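Local coordinates for protein AbyA5 (PDB 4YWF) that catalyses acetate elimination in spirotetronate biosynthesis, acting as a lyase built on the esterase-like alpha/beta-hydrolase fold, at residues 149-153 with 263-267. The protein carries 4 engineered substitutions. Residues are numbered along the deposited sequence; the frame is centred on the assembly and turned at random.
Sequences GGIVS and TLARL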
loop_
_atom_site.group_PDB
_atom_site.type_symbol
_atom_site.label_atom_id
_atom_site.label_comp_id
_atom_site.label_asym_id
_atom_site.label_seq_id
_atom_site.Cartn_x
_atom_site.Cartn_y
_atom_site.Cartn_z
ATOM N N GLY A 149 0.938 0.467 0.122
ATOM C CA GLY A 149 -0.358 0.106 -0.387
ATOM C C GLY A 149 -1.117 -0.802 0.600
ATOM O O GLY A 149 -0.762 -0.924 1.768
ATOM N N GLY A 150 -2.208 -1.368 0.092
ATOM C CA GLY A 150 -3.045 -2.289 0.788
ATOM C C GLY A 150 -2.590 -3.724 0.667
ATOM O O GLY A 150 -1.402 -4.010 0.458
ATOM N N ILE A 151 -3.523 -4.630 0.893
ATOM C CA ILE A 151 -3.171 -6.008 1.228
ATOM C C ILE A 151 -2.778 -6.832 -0.024
ATOM O O ILE A 151 -2.344 -8.011 0.139
ATOM C CB ILE A 151 -4.299 -6.711 2.019
ATOM C CG1 ILE A 151 -5.635 -6.498 1.293
ATOM C CG2 ILE A 151 -4.365 -6.226 3.480
ATOM C CD1 ILE A 151 -6.696 -7.539 1.538
ATOM N N VAL A 152 -3.000 -6.297 -1.227
ATOM C CA VAL A 152 -2.554 -6.973 -2.445
ATOM C C VAL A 152 -1.442 -6.211 -3.194
ATOM O O VAL A 152 -0.905 -6.725 -4.165
ATOM C CB VAL A 152 -3.710 -7.376 -3.417
ATOM C CG1 VAL A 152 -4.627 -8.422 -2.770
ATOM C CG2 VAL A 152 -4.492 -6.166 -3.920
ATOM N N SER A 153 -1.080 -5.020 -2.723
ATOM C CA SER A 153 -0.134 -4.093 -3.416
ATOM C C SER A 153 1.318 -4.313 -2.962
ATOM O O SER A 153 1.666 -4.003 -1.836
ATOM C CB SER A 153 -0.499 -2.631 -3.146
ATOM O OG SER A 153 -1.793 -2.294 -3.684
ATOM N N THR A 263 -6.980 -13.383 1.281
ATOM C CA THR A 263 -5.745 -12.594 1.507
ATOM C C THR A 263 -5.567 -12.177 2.938
ATOM O O THR A 263 -4.488 -12.331 3.532
ATOM C CB THR A 263 -5.745 -11.345 0.613
ATOM O OG1 THR A 263 -5.849 -11.781 -0.715
ATOM C CG2 THR A 263 -4.493 -10.538 0.761
ATOM N N LEU A 264 -6.626 -11.628 3.530
ATOM C CA LEU A 264 -6.504 -11.181 4.932
ATOM C C LEU A 264 -6.135 -12.317 5.848
ATOM O O LEU A 264 -5.329 -12.168 6.767
ATOM C CB LEU A 264 -7.823 -10.575 5.448
ATOM C CG LEU A 264 -8.056 -9.060 5.475
ATOM C CD1 LEU A 264 -9.259 -8.769 6.388
ATOM C CD2 LEU A 264 -6.853 -8.243 5.964
ATOM N N ALA A 265 -6.788 -13.453 5.638
ATOM C CA ALA A 265 -6.462 -14.643 6.379
ATOM C C ALA A 265 -4.992 -15.043 6.142
ATOM O O ALA A 265 -4.297 -15.360 7.092
ATOM C CB ALA A 265 -7.409 -15.759 6.008
ATOM N N ARG A 266 -4.490 -14.968 4.903
ATOM C CA ARG A 266 -3.061 -15.316 4.688
ATOM C C ARG A 266 -2.186 -14.328 5.435
ATOM O O ARG A 266 -1.355 -14.695 6.266
ATOM C CB ARG A 266 -2.651 -15.298 3.205
ATOM C CG ARG A 266 -1.121 -15.431 3.023
ATOM C CD ARG A 266 -0.545 -16.754 3.588
ATOM N NE ARG A 266 -1.177 -17.927 2.929
ATOM C CZ ARG A 266 -0.622 -18.740 2.012
ATOM N NH1 ARG A 266 0.646 -18.598 1.595
ATOM N NH2 ARG A 266 -1.373 -19.719 1.507
ATOM N N LEU A 267 -2.383 -13.037 5.183
ATOM C CA LEU A 267 -1.503 -12.072 5.866
ATOM C C LEU A 267 -1.508 -12.158 7.379
ATOM O O LEU A 267 -0.468 -12.017 8.004
ATOM C CB LEU A 267 -1.769 -10.613 5.430
ATOM C CG LEU A 267 -1.913 -10.301 3.962
ATOM C CD1 LEU A 267 -2.215 -8.845 3.839
ATOM C CD2 LEU A 267 -0.705 -10.683 3.088
#
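Ile151 meets Thr263, Leu264 and Leu267 along one side of a helix, and the contact is almost wholly apolar. The two branches of Ile151 divide the work. Ile151 CG2 faces the leucines, 3.4 Å from Leu267 CD1, closer than usual van der Waals contact, and 4.1 Å from Leu264 CD2, where the two side chains cross at about a right angle. The other branch serves the threonine, with Ile151 CD1 3.8 Å from Thr263 CG2. With chi1 at 49°, CG1 sits between the backbone N and the carbonyl carbon, while CG2 is anti to that carbon and is the branch turned to the leucines. Val152 adds a looser touch, its CG1 4.1 Å from Thr263 CG2.

No hydrogen bond crosses between the segments. Thr263 CG2 stands anti to its own backbone nitrogen (chi1 of OG1 -58°) and presents a methyl to the loop, 3.4 Å from Ile151 O; the hydroxyl OG1 instead bonds to Val259 O, one turn back in the helix. An alanine at Ile151 lacks CG1, CG2 and CD1, which would probably open a gap beside Leu264 and weaken the contact with Leu267, leaving the threonine methyl with less apolar cover.

Phe218, on helix 218-226, touches both Ile151 and Leu264 and extends the apolar cluster, while Phe90 packs on Thr263. The contact thus joins the loop after the C-terminal end of strand 143-148, in the parallel part of the alpha/beta-hydrolase sheet, to helix 258-268, one of the helices between strands 233-239 and 296-301, consistent with the cap (lid) insertion many members of this superfamily carry there.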